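PDB 1VKE: carboxymuconolactone decarboxylase family protein from Thermotoga maritima, which probably acts as an oxidoreductase with peroxiredoxin-like activity and may take part in the antioxidative response. Local coordinates for residues D54-E59 with E85-E90; M61-S66 with Y77-C82; R70-I75 with I108-R113. All blocks are in the same frame, centred on the assembly; numbering follows the deposited sequence.

Contacts 1 and 2 share helix 55-68, and contacts 2 and 3 share helix 72-84, with about 9 Å between the centres of contacts 1 and 2, about 10 Å between those of 2 and 3, and about 18 Å between those of 1 and 3. Contacts 1 and 2 are joined by a hydrogen bond, E59 OE1 to H78 ND1 at 2.6 Å. Contacts 2 and 3 meet where S66 O probably accepts from C71 N at 3.0 Å and where S66 OG lies 3.3 Å from C74 CB. The C71-C74 disulfide of contact 3 thus adjoins S66, with H78 nearby; S66 and H78 each hydrogen-bond to an unidentified molecule, probably from the crystallisation liquor, which may mark a pocket.

Contact 1 (D54-E59 with E85-E90); sequences DVKTKE and EGASDE
A carboxylate oxygen resting on a methyl group marks this contact: E85 OE1 lies just 3.0 Å from V55 CG1, and no hydrogen bond passes directly between 54-59 and 85-90. In the conformer given here, V55 carries CG1 in the crowded position between the backbone N and the carbonyl carbon (chi1 61°), and the two side chains cross at about a right angle. E85 reaches there through a bend at chi2 (-64°). Its other oxygen, OE2, has a salt bridge to R81, which also pairs with E59; since E59 OE2 and E85 OE2 are 6.5 Å apart, the shared arginine probably offsets their like charges.

K56 lies alongside the other segment with its aliphatic chain. CG stands anti to the backbone N, and CD comes within 3.7 Å of A87 CA. The chain then bends at chi3, and the ammonium group forms a salt bridge with E91. K56 NZ also donates over 3.0 Å to the oxygen of water 1, which in turn donates to G86 O, so a water links the lysine to the turn.

Both backbones are at helix ends. D54 OD1 accepts from T57 N at 2.9 Å, nearly along its C-O axis, and from T57 OG1 at 2.6 Å, above the carboxylate plane. In the other segment, G86 has positive phi, and A87 N bonds back to C82 O. The contact thus sets the first turn of helix 55-68 beside the Schellman motif ending helix 72-84, as befits an antiparallel helical hairpin.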
ATOM      1  N   ASP E  54     -14.373  -1.617  24.020  1.00 10.97           N
ATOM      2  CA  ASP E  54     -14.515  -0.265  24.506  1.00 11.37           C
ATOM      3  C   ASP E  54     -13.849   0.749  23.612  1.00 11.89           C
ATOM      4  O   ASP E  54     -13.133   0.389  22.654  1.00 11.94           O
ATOM      5  CB  ASP E  54     -14.085  -0.106  25.965  1.00 12.99           C
ATOM      6  CG  ASP E  54     -12.599  -0.230  26.219  1.00 21.86           C
ATOM      7  OD1 ASP E  54     -11.751  -0.265  25.316  1.00 16.64           O
ATOM      8  OD2 ASP E  54     -12.192  -0.267  27.408  1.00 24.59           O
ATOM      9  N   VAL E  55     -14.154   2.017  23.853  1.00 12.98           N
ATOM     10  CA  VAL E  55     -13.688   3.033  22.940  1.00 11.20           C
ATOM     11  C   VAL E  55     -12.155   3.128  22.916  1.00 11.75           C
ATOM     12  O   VAL E  55     -11.530   3.269  21.826  1.00 11.49           O
ATOM     13  CB  VAL E  55     -14.367   4.383  23.165  0.65 13.98           C
ATOM     14  CG1 VAL E  55     -14.089   4.895  24.542  0.65 15.87           C
ATOM     15  CG2 VAL E  55     -13.968   5.370  22.096  0.65 14.33           C
ATOM     16  N   LYS E  56     -11.509   3.011  24.077  1.00 12.90           N
ATOM     17  CA  LYS E  56     -10.044   3.084  24.067  1.00 12.97           C
ATOM     18  C   LYS E  56      -9.445   2.001  23.171  1.00 12.78           C
ATOM     19  O   LYS E  56      -8.547   2.265  22.326  1.00 11.11           O
ATOM     20  CB  LYS E  56      -9.476   2.967  25.478  1.00 12.50           C
ATOM     21  CG  LYS E  56      -7.977   3.137  25.510  1.00 14.41           C
ATOM     22  CD  LYS E  56      -7.444   3.271  26.924  1.00 22.80           C
ATOM     23  CE  LYS E  56      -7.473   2.009  27.678  1.00 28.98           C
ATOM     24  NZ  LYS E  56      -6.799   2.236  28.990  1.00 25.43           N
ATOM     25  N   THR E  57      -9.991   0.802  23.280  1.00 11.95           N
ATOM     26  CA  THR E  57      -9.542  -0.331  22.490  1.00 13.40           C
ATOM     27  C   THR E  57      -9.745  -0.069  21.011  1.00 11.65           C
ATOM     28  O   THR E  57      -8.839  -0.331  20.195  1.00 11.18           O
ATOM     29  CB  THR E  57     -10.297  -1.574  22.906  1.00 14.61           C
ATOM     30  OG1 THR E  57      -9.965  -1.913  24.277  1.00 15.19           O
ATOM     31  CG2 THR E  57      -9.850  -2.773  22.080  1.00 14.98           C
ATOM     32  N   LYS E  58     -10.946   0.399  20.650  1.00 10.49           N
ATOM     33  CA  LYS E  58     -11.239   0.642  19.218  1.00  9.49           C
ATOM     34  C   LYS E  58     -10.346   1.750  18.637  1.00  7.73           C
ATOM     35  O   LYS E  58      -9.847   1.641  17.488  1.00  9.57           O
ATOM     36  CB  LYS E  58     -12.726   0.925  18.994  1.00  9.57           C
ATOM     37  CG  LYS E  58     -13.627  -0.253  19.250  1.00  8.46           C
ATOM     38  CD  LYS E  58     -15.039   0.018  18.796  1.00  9.44           C
ATOM     39  CE  LYS E  58     -15.966  -1.153  19.067  1.00  9.96           C
ATOM     40  NZ  LYS E  58     -17.293  -1.111  18.371  1.00 10.25           N
ATOM     41  N   GLU E  59     -10.113   2.798  19.418  1.00  7.86           N
ATOM     42  CA  GLU E  59      -9.224   3.883  18.943  1.00  8.66           C
ATOM     43  C   GLU E  59      -7.760   3.434  18.805  1.00 10.91           C
ATOM     44  O   GLU E  59      -7.077   3.841  17.868  1.00 11.39           O
ATOM     45  CB  GLU E  59      -9.389   5.123  19.805  1.00 10.77           C
ATOM     46  CG  GLU E  59     -10.781   5.741  19.680  1.00 11.06           C
ATOM     47  CD  GLU E  59     -11.067   6.446  18.341  1.00 14.88           C
ATOM     48  OE1 GLU E  59     -10.130   6.603  17.537  1.00 14.20           O
ATOM     49  OE2 GLU E  59     -12.232   6.890  18.126  1.00 15.52           O
ATOM     50  N   GLU E  85      -9.385   9.408  25.556  1.00 12.59           N
ATOM     51  CA  GLU E  85      -9.956   8.244  26.214  1.00 12.30           C
ATOM     52  C   GLU E  85      -9.042   7.649  27.283  1.00 14.43           C
ATOM     53  O   GLU E  85      -9.322   6.566  27.812  1.00 16.38           O
ATOM     54  CB  GLU E  85     -10.322   7.184  25.181  1.00 12.93           C
ATOM     55  CG  GLU E  85     -11.415   7.577  24.220  1.00 12.21           C
ATOM     56  CD  GLU E  85     -12.769   7.821  24.886  1.00 15.40           C
ATOM     57  OE1 GLU E  85     -13.024   7.308  26.006  1.00 17.91           O
ATOM     58  OE2 GLU E  85     -13.578   8.522  24.252  1.00 16.53           O
ATOM     59  N   GLY E  86      -7.970   8.360  27.627  1.00 11.23           N
ATOM     60  CA  GLY E  86      -7.169   8.017  28.803  1.00 13.07           C
ATOM     61  C   GLY E  86      -6.108   6.962  28.546  1.00 12.97           C
ATOM     62  O   GLY E  86      -5.587   6.372  29.486  1.00 12.93           O
ATOM     63  N   ALA E  87      -5.763   6.718  27.278  1.00 11.69           N
ATOM     64  CA  ALA E  87      -4.670   5.793  26.999  1.00 10.77           C
ATOM     65  C   ALA E  87      -3.358   6.356  27.514  1.00 10.88           C
ATOM     66  O   ALA E  87      -3.135   7.558  27.401  1.00 12.86           O
ATOM     67  CB  ALA E  87      -4.551   5.494  25.519  1.00 14.25           C
ATOM     68  N   SER E  88      -2.508   5.486  28.053  1.00 11.90           N
ATOM     69  CA  SER E  88      -1.151   5.881  28.498  1.00 11.67           C
ATOM     70  C   SER E  88      -0.161   5.824  27.363  1.00 12.21           C
ATOM     71  O   SER E  88      -0.381   5.130  26.365  1.00 10.61           O
ATOM     72  CB  SER E  88      -0.669   4.958  29.608  1.00 12.52           C
ATOM     73  OG  SER E  88      -0.400   3.657  29.108  1.00 12.23           O
ATOM     74  N   ASP E  89       0.968   6.531  27.503  1.00 12.17           N
ATOM     75  CA  ASP E  89       2.048   6.426  26.494  1.00  9.90           C
ATOM     76  C   ASP E  89       2.513   4.983  26.330  1.00 11.18           C
ATOM     77  O   ASP E  89       2.736   4.569  25.179  1.00 10.59           O
ATOM     78  CB  ASP E  89       3.260   7.305  26.817  1.00 11.52           C
ATOM     79  CG  ASP E  89       2.984   8.799  26.603  1.00 19.31           C
ATOM     80  OD1 ASP E  89       1.884   9.166  26.122  1.00 15.05           O
ATOM     81  OD2 ASP E  89       3.843   9.686  26.853  1.00 22.70           O
ATOM     82  N   GLU E  90       2.603   4.242  27.441  1.00 12.94           N
ATOM     83  CA  GLU E  90       2.972   2.830  27.367  1.00 13.51           C
ATOM     84  C   GLU E  90       2.003   1.993  26.484  1.00 12.08           C
ATOM     85  O   GLU E  90       2.436   1.168  25.675  1.00 14.43           O
ATOM     86  CB  GLU E  90       3.115   2.205  28.756  1.00 15.18           C
ATOM     87  CG  GLU E  90       3.742   0.819  28.689  1.00 26.50           C
ATOM     88  CD  GLU E  90       4.290   0.329  30.038  1.00 43.69           C
ATOM     89  OE1 GLU E  90       4.264   1.102  31.035  1.00 44.66           O
ATOM     90  OE2 GLU E  90       4.739  -0.850  30.100  1.00 48.65           O
TER
HETATM   91  O   HOH W   1      -4.664   3.709  30.420  1.00 49.87           O

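Contact 2 (M61-S66 with Y77-C82); sequences MGLVAS and YHLVRC
Helices 55-68 and 72-84 form an antiparallel helical hairpin, and this is its buried middle: the axes of 61-66 and 77-82 approach to 8.7 Å, with their N-to-C directions 158° apart. L63, H78 and L79 bury the most surface here.

H78 lays its imidazole flat on the backbone of G62. G62 CA sits 3.8 Å from the centroid of the H78 ring and 3° off the ring normal, a CH-pi contact centred on the face. Y77 CD2 lies over the centre of the opposite face, so the ring is held between the two. A CB on G62 would clash with H78 CE1, which explains why a residue without a side chain fits here. ND1 is hydrogen-bonded to E59, which holds the ring's rotation, while NE2 meets an unidentified molecule, probably from the crystallisation liquor. This glutamate-histidine pair beside a CXXC disulfide resembles the proton relay of AhpD, and the carboxylate would probably polarise the imidazole.

L63, with CG anti to the backbone N, presses its CB against H78 CB at 4.1 Å and turns its methyls toward L79. The two leucines cross obliquely, with 4.0 Å between L63 CD2 and L79 CD2, while I92 of helix 89-103 touches both.

S66 approaches the ring obliquely, its OG 3.3 Å from H78 CD2. This hydroxyl also touches the unidentified molecule. S66 OG donates to G62 O at 2.7 Å from 34° above the carbonyl plane, and the same oxygen accepts from S66 N.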
ATOM      1  N   MET E  61      -6.993   0.348  17.978  1.00 10.66           N
ATOM      2  CA  MET E  61      -7.048  -0.381  16.698  1.00 11.27           C
ATOM      3  C   MET E  61      -7.012   0.531  15.492  1.00 12.53           C
ATOM      4  O   MET E  61      -6.326   0.229  14.514  1.00 11.58           O
ATOM      5  CB  MET E  61      -8.295  -1.280  16.646  1.00 12.49           C
ATOM      6  CG  MET E  61      -8.263  -2.387  17.668  1.00 15.85           C
ATOM      7  SD  MET E  61      -9.875  -3.235  17.745  1.00 16.41           S
ATOM      8  CE  MET E  61      -9.359  -4.570  18.805  1.00 21.53           C
ATOM      9  N   GLY E  62      -7.737   1.647  15.552  1.00 10.51           N
ATOM     10  CA  GLY E  62      -7.677   2.633  14.503  1.00 10.58           C
ATOM     11  C   GLY E  62      -6.219   3.112  14.319  1.00  9.70           C
ATOM     12  O   GLY E  62      -5.722   3.355  13.194  1.00 12.32           O
ATOM     13  N   LEU E  63      -5.533   3.314  15.438  1.00  9.91           N
ATOM     14  CA  LEU E  63      -4.129   3.779  15.407  1.00  8.50           C
ATOM     15  C   LEU E  63      -3.236   2.749  14.719  1.00  8.38           C
ATOM     16  O   LEU E  63      -2.406   3.093  13.836  1.00 11.34           O
ATOM     17  CB  LEU E  63      -3.624   4.057  16.827  1.00 10.07           C
ATOM     18  CG  LEU E  63      -2.172   4.498  16.966  1.00 12.33           C
ATOM     19  CD1 LEU E  63      -1.920   5.778  16.246  1.00 11.98           C
ATOM     20  CD2 LEU E  63      -1.811   4.698  18.430  1.00 12.27           C
ATOM     21  N   VAL E  64      -3.379   1.486  15.103  1.00  9.54           N
ATOM     22  CA  VAL E  64      -2.596   0.415  14.487  1.00 10.02           C
ATOM     23  C   VAL E  64      -2.859   0.377  12.976  1.00 10.01           C
ATOM     24  O   VAL E  64      -1.910   0.331  12.177  1.00 11.05           O
ATOM     25  CB  VAL E  64      -2.887  -0.960  15.160  1.00 10.41           C
ATOM     26  CG1 VAL E  64      -2.274  -2.114  14.363  1.00 11.64           C
ATOM     27  CG2 VAL E  64      -2.323  -0.920  16.574  1.00 10.48           C
ATOM     28  N   ALA E  65      -4.143   0.356  12.583  1.00  9.68           N
ATOM     29  CA  ALA E  65      -4.489   0.249  11.159  1.00 10.13           C
ATOM     30  C   ALA E  65      -3.912   1.450  10.389  1.00  9.10           C
ATOM     31  O   ALA E  65      -3.338   1.266   9.292  1.00 10.71           O
ATOM     32  CB  ALA E  65      -5.982   0.184  10.970  1.00 12.98           C
ATOM     33  N   SER E  66      -4.058   2.643  10.939  1.00  9.13           N
ATOM     34  CA  SER E  66      -3.604   3.894  10.284  1.00  9.25           C
ATOM     35  C   SER E  66      -2.091   3.939  10.175  1.00 10.40           C
ATOM     36  O   SER E  66      -1.570   4.523   9.253  1.00 10.83           O
ATOM     37  CB  SER E  66      -4.077   5.101  11.124  1.00 13.17           C
ATOM     38  OG  SER E  66      -5.507   5.153  11.183  1.00 15.09           O
ATOM     39  N   TYR E  77      -5.442  11.735  14.116  1.00 10.16           N
ATOM     40  CA  TYR E  77      -6.805  11.681  14.566  1.00 12.43           C
ATOM     41  C   TYR E  77      -6.916  10.634  15.675  1.00 10.42           C
ATOM     42  O   TYR E  77      -7.429  10.888  16.763  1.00 11.52           O
ATOM     43  CB  TYR E  77      -7.796  11.299  13.415  1.00 11.64           C
ATOM     44  CG  TYR E  77      -9.183  11.097  13.967  1.00 11.08           C
ATOM     45  CD1 TYR E  77     -10.037  12.162  14.174  1.00 15.83           C
ATOM     46  CD2 TYR E  77      -9.662   9.811  14.249  1.00 14.45           C
ATOM     47  CE1 TYR E  77     -11.307  11.967  14.761  1.00 15.69           C
ATOM     48  CE2 TYR E  77     -10.921   9.624  14.830  1.00 18.85           C
ATOM     49  CZ  TYR E  77     -11.726  10.705  15.060  1.00 17.00           C
ATOM     50  OH  TYR E  77     -12.989  10.550  15.603  1.00 18.29           O
ATOM     51  N   HIS E  78      -6.441   9.416  15.414  1.00 11.89           N
ATOM     52  CA  HIS E  78      -6.585   8.362  16.459  1.00 11.57           C
ATOM     53  C   HIS E  78      -5.730   8.607  17.698  1.00 12.82           C
ATOM     54  O   HIS E  78      -6.111   8.196  18.801  1.00 14.50           O
ATOM     55  CB  HIS E  78      -6.353   6.998  15.845  1.00 14.65           C
ATOM     56  CG  HIS E  78      -7.437   6.623  14.905  1.00 10.94           C
ATOM     57  ND1 HIS E  78      -8.729   6.338  15.315  1.00 13.88           N
ATOM     58  CD2 HIS E  78      -7.438   6.503  13.557  1.00 14.97           C
ATOM     59  CE1 HIS E  78      -9.467   6.091  14.250  1.00 14.58           C
ATOM     60  NE2 HIS E  78      -8.701   6.148  13.171  1.00 15.84           N
ATOM     61  N   LEU E  79      -4.586   9.263  17.547  1.00 11.70           N
ATOM     62  CA  LEU E  79      -3.798   9.638  18.720  1.00 12.09           C
ATOM     63  C   LEU E  79      -4.594  10.587  19.578  1.00 11.54           C
ATOM     64  O   LEU E  79      -4.619  10.467  20.814  1.00 11.51           O
ATOM     65  CB  LEU E  79      -2.462  10.319  18.347  1.00 13.78           C
ATOM     66  CG  LEU E  79      -1.309   9.379  17.998  1.00 15.98           C
ATOM     67  CD1 LEU E  79      -0.113  10.158  17.420  1.00 18.12           C
ATOM     68  CD2 LEU E  79      -0.879   8.528  19.214  1.00 16.79           C
ATOM     69  N   VAL E  80      -5.221  11.593  18.972  1.00 12.58           N
ATOM     70  CA  VAL E  80      -6.055  12.504  19.802  1.00 11.75           C
ATOM     71  C   VAL E  80      -7.100  11.699  20.594  1.00 11.29           C
ATOM     72  O   VAL E  80      -7.290  11.891  21.798  1.00 11.89           O
ATOM     73  CB  VAL E  80      -6.736  13.606  18.946  1.00 12.67           C
ATOM     74  CG1 VAL E  80      -7.688  14.438  19.743  1.00 14.97           C
ATOM     75  CG2 VAL E  80      -5.680  14.470  18.303  1.00 12.65           C
ATOM     76  N   ARG E  81      -7.809  10.812  19.888  1.00 10.42           N
ATOM     77  CA  ARG E  81      -8.896  10.076  20.528  1.00 10.88           C
ATOM     78  C   ARG E  81      -8.336   9.161  21.613  1.00 10.30           C
ATOM     79  O   ARG E  81      -8.942   9.020  22.698  1.00 10.87           O
ATOM     80  CB  ARG E  81      -9.590   9.211  19.481  0.50 11.73           C
ATOM     81  CG  ARG E  81     -10.366   9.985  18.460  0.50 12.19           C
ATOM     82  CD  ARG E  81     -11.630  10.599  19.026  0.50  9.31           C
ATOM     83  NE  ARG E  81     -12.483   9.536  19.596  0.50 11.70           N
ATOM     84  CZ  ARG E  81     -12.824   9.418  20.884  0.50 14.93           C
ATOM     85  NH1 ARG E  81     -12.457  10.322  21.777  0.50 14.76           N
ATOM     86  NH2 ARG E  81     -13.579   8.396  21.261  0.50 15.38           N
ATOM     87  N   CYS E  82      -7.188   8.513  21.354  1.00 11.02           N
ATOM     88  CA  CYS E  82      -6.570   7.639  22.389  1.00 10.83           C
ATOM     89  C   CYS E  82      -6.240   8.451  23.660  1.00 11.05           C
ATOM     90  O   CYS E  82      -6.505   8.035  24.793  1.00 12.10           O
ATOM     91  CB  CYS E  82      -5.295   6.999  21.891  1.00 12.31           C
ATOM     92  SG  CYS E  82      -5.595   5.659  20.661  1.00 14.05           S
TER

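Contact 3 (R70-I75 with I108-R113); sequences RCDDCI and IPHLRR
Three hydrogen bonds from side chains, two of them weak, converge on one carboxylate. D72 OD1 accepts from H110 ND1 at 2.6 Å, an N-H...O angle of 162°; the oxygen lies near the ring plane, whereas the donor stands above the carboxylate plane. D72 OD2 takes a salt bridge from R113, whose NE and NH2 each give a weak bond.

D72 belongs to the CXXC motif of the AhpD-like fold, the first turn of helix 72-84, where C71 SG and C74 SG form a disulfide at 2.2 Å. Its carboxylate ties that turn to helix 108-127.

R70 CB is 3.8 Å from the H110 ring centroid in a CH-pi contact over one face; a guanidinium nitrogen, R113 NH2, stands over the other. I75 CD1 makes apolar contact with H110 CB at 4.0 Å. An alanine at H110 removes the N-H donated to D72 OD1 and the ring face under R70, and would probably leave the carboxylate less firmly held.

Waters 2 and 3 connect H110 NE2 with R70 NH1, water 3 only weakly to the arginine, while R70 NH2 donates to L69 O of a neighbouring subunit. Water 4 donates to D72 OD1 and H110 O, both at 2.8 Å.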
ATOM      1  N   ARG E  70       0.190   3.784   6.832  1.00  9.93           N
ATOM      2  CA  ARG E  70       1.018   4.960   6.652  1.00 10.35           C
ATOM      3  C   ARG E  70       0.204   6.200   6.273  1.00 14.05           C
ATOM      4  O   ARG E  70       0.530   6.886   5.303  1.00 13.92           O
ATOM      5  CB  ARG E  70       2.116   4.666   5.635  1.00 11.43           C
ATOM      6  CG  ARG E  70       3.144   3.750   6.162  1.00 11.78           C
ATOM      7  CD  ARG E  70       4.332   3.603   5.234  1.00 17.68           C
ATOM      8  NE  ARG E  70       4.043   2.791   4.071  1.00 20.81           N
ATOM      9  CZ  ARG E  70       4.531   3.000   2.817  1.00 14.74           C
ATOM     10  NH1 ARG E  70       5.236   4.073   2.467  1.00 14.25           N
ATOM     11  NH2 ARG E  70       4.207   2.136   1.912  1.00 19.16           N
ATOM     12  N   CYS E  71      -0.860   6.465   7.032  1.00 12.27           N
ATOM     13  CA  CYS E  71      -1.682   7.685   6.856  1.00  9.73           C
ATOM     14  C   CYS E  71      -1.480   8.635   8.012  1.00 10.57           C
ATOM     15  O   CYS E  71      -2.029   8.422   9.088  1.00 14.28           O
ATOM     16  CB  CYS E  71      -3.155   7.273   6.809  1.00 12.24           C
ATOM     17  SG  CYS E  71      -4.303   8.717   6.658  1.00 16.89           S
ATOM     18  N   ASP E  72      -0.697   9.703   7.791  1.00 11.21           N
ATOM     19  CA  ASP E  72      -0.384  10.607   8.873  1.00 11.23           C
ATOM     20  C   ASP E  72      -1.570  11.297   9.501  1.00 10.48           C
ATOM     21  O   ASP E  72      -1.642  11.423  10.722  1.00 10.95           O
ATOM     22  CB  ASP E  72       0.648  11.622   8.421  1.00 14.28           C
ATOM     23  CG  ASP E  72       2.027  10.999   8.271  1.00 22.85           C
ATOM     24  OD1 ASP E  72       2.364  10.050   9.013  1.00 20.01           O
ATOM     25  OD2 ASP E  72       2.799  11.358   7.398  1.00 23.44           O
ATOM     26  N   ASP E  73      -2.491  11.815   8.693  1.00 12.06           N
ATOM     27  CA  ASP E  73      -3.639  12.520   9.290  1.00 10.35           C
ATOM     28  C   ASP E  73      -4.513  11.533  10.065  1.00 10.89           C
ATOM     29  O   ASP E  73      -5.130  11.903  11.079  1.00 11.93           O
ATOM     30  CB  ASP E  73      -4.513  13.148   8.214  1.00 13.21           C
ATOM     31  CG  ASP E  73      -4.054  14.499   7.792  1.00 23.78           C
ATOM     32  OD1 ASP E  73      -3.106  15.058   8.380  1.00 26.38           O
ATOM     33  OD2 ASP E  73      -4.605  15.040   6.815  1.00 26.85           O
ATOM     34  N   CYS E  74      -4.600  10.275   9.619  1.00 11.09           N
ATOM     35  CA  CYS E  74      -5.394   9.266  10.321  1.00 11.66           C
ATOM     36  C   CYS E  74      -4.718   8.910  11.654  1.00 12.99           C
ATOM     37  O   CYS E  74      -5.365   8.751  12.712  1.00 12.92           O
ATOM     38  CB  CYS E  74      -5.515   7.966   9.531  1.00 13.29           C
ATOM     39  SG  CYS E  74      -6.069   8.182   7.822  1.00 18.48           S
ATOM     40  N   ILE E  75      -3.394   8.788  11.610  1.00 11.87           N
ATOM     41  CA  ILE E  75      -2.609   8.537  12.826  1.00 10.83           C
ATOM     42  C   ILE E  75      -2.869   9.639  13.863  1.00 11.51           C
ATOM     43  O   ILE E  75      -3.135   9.392  15.070  1.00 10.60           O
ATOM     44  CB  ILE E  75      -1.085   8.482  12.506  1.00 10.29           C
ATOM     45  CG1 ILE E  75      -0.790   7.213  11.706  1.00 12.60           C
ATOM     46  CG2 ILE E  75      -0.251   8.506  13.836  1.00 13.24           C
ATOM     47  CD1 ILE E  75       0.593   7.158  11.140  1.00 12.19           C
ATOM     48  N   ILE E 108       8.717   3.667   9.816  1.00 11.28           N
ATOM     49  CA  ILE E 108       9.504   4.479  10.730  1.00 10.17           C
ATOM     50  C   ILE E 108       9.252   5.996  10.650  1.00 12.75           C
ATOM     51  O   ILE E 108       9.034   6.614  11.709  1.00 12.76           O
ATOM     52  CB  ILE E 108      11.016   4.107  10.706  1.00 13.29           C
ATOM     53  CG1 ILE E 108      11.199   2.725  11.347  1.00 14.27           C
ATOM     54  CG2 ILE E 108      11.817   5.128  11.502  1.00 12.35           C
ATOM     55  CD1 ILE E 108      12.605   2.196  11.346  1.00 14.61           C
ATOM     56  N   PRO E 109       9.245   6.599   9.459  1.00 12.18           N
ATOM     57  CA  PRO E 109       9.013   8.041   9.366  1.00 12.82           C
ATOM     58  C   PRO E 109       7.659   8.424   9.983  1.00 12.64           C
ATOM     59  O   PRO E 109       7.521   9.474  10.610  1.00 12.69           O
ATOM     60  CB  PRO E 109       9.059   8.292   7.849  1.00 13.14           C
ATOM     61  CG  PRO E 109      10.055   7.269   7.401  1.00 13.55           C
ATOM     62  CD  PRO E 109       9.590   6.034   8.128  1.00 11.77           C
ATOM     63  N   HIS E 110       6.666   7.566   9.829  1.00 12.11           N
ATOM     64  CA  HIS E 110       5.355   7.821  10.391  1.00 13.19           C
ATOM     65  C   HIS E 110       5.328   7.651  11.883  1.00 15.31           C
ATOM     66  O   HIS E 110       4.656   8.402  12.574  1.00 14.61           O
ATOM     67  CB  HIS E 110       4.318   6.912   9.729  1.00 12.09           C
ATOM     68  CG  HIS E 110       4.248   7.152   8.272  1.00 12.16           C
ATOM     69  ND1 HIS E 110       3.489   8.152   7.720  1.00 19.23           N
ATOM     70  CD2 HIS E 110       4.940   6.592   7.253  1.00 16.18           C
ATOM     71  CE1 HIS E 110       3.666   8.155   6.407  1.00 17.16           C
ATOM     72  NE2 HIS E 110       4.581   7.254   6.105  1.00 16.07           N
ATOM     73  N   LEU E 111       6.069   6.676  12.390  1.00 13.68           N
ATOM     74  CA  LEU E 111       6.176   6.470  13.848  1.00 15.92           C
ATOM     75  C   LEU E 111       6.868   7.668  14.490  1.00 16.52           C
ATOM     76  O   LEU E 111       6.463   8.145  15.563  1.00 16.88           O
ATOM     77  CB  LEU E 111       6.934   5.175  14.118  1.00 17.90           C
ATOM     78  CG  LEU E 111       7.343   4.918  15.558  1.00 24.37           C
ATOM     79  CD1 LEU E 111       6.106   4.639  16.379  1.00 30.95           C
ATOM     80  CD2 LEU E 111       8.324   3.764  15.620  1.00 30.15           C
ATOM     81  N   ARG E 112       7.876   8.207  13.832  1.00 15.80           N
ATOM     82  CA  ARG E 112       8.545   9.425  14.298  1.00 19.35           C
ATOM     83  C   ARG E 112       7.575  10.580  14.409  1.00 17.90           C
ATOM     84  O   ARG E 112       7.539  11.297  15.435  1.00 17.31           O
ATOM     85  CB  ARG E 112       9.678   9.796  13.345  1.00 22.53           C
ATOM     86  CG  ARG E 112      10.234  11.204  13.502  1.00 27.51           C
ATOM     87  CD  ARG E 112      11.298  11.558  12.458  1.00 32.44           C
ATOM     88  NE  ARG E 112      10.840  12.563  11.488  1.00 45.84           N
ATOM     89  CZ  ARG E 112      10.051  12.344  10.426  1.00 49.76           C
ATOM     90  NH1 ARG E 112       9.566  11.141  10.149  1.00 46.88           N
ATOM     91  NH2 ARG E 112       9.737  13.369   9.638  1.00 54.15           N
ATOM     92  N   ARG E 113       6.779  10.781  13.376  1.00 15.93           N
ATOM     93  CA  ARG E 113       5.800  11.846  13.399  1.00 16.52           C
ATOM     94  C   ARG E 113       4.763  11.598  14.482  1.00 15.78           C
ATOM     95  O   ARG E 113       4.314  12.536  15.150  1.00 15.76           O
ATOM     96  CB  ARG E 113       5.148  12.005  12.008  1.00 19.43           C
ATOM     97  CG  ARG E 113       6.120  12.619  11.053  1.00 20.71           C
ATOM     98  CD  ARG E 113       5.486  13.173   9.867  1.00 33.37           C
ATOM     99  NE  ARG E 113       5.204  12.109   8.941  1.00 35.78           N
ATOM    100  CZ  ARG E 113       6.052  11.679   8.004  1.00 40.90           C
ATOM    101  NH1 ARG E 113       7.267  12.177   7.875  1.00 45.75           N
ATOM    102  NH2 ARG E 113       5.678  10.714   7.192  1.00 26.93           N
TER
HETATM  103  O   HOH W   2       6.688   5.691   4.611  1.00 35.26           O
HETATM  104  O   HOH W   3       4.900   7.083   3.347  1.00 40.72           O
HETATM  105  O   HOH W   4       2.446   9.957  11.795  1.00 31.80           O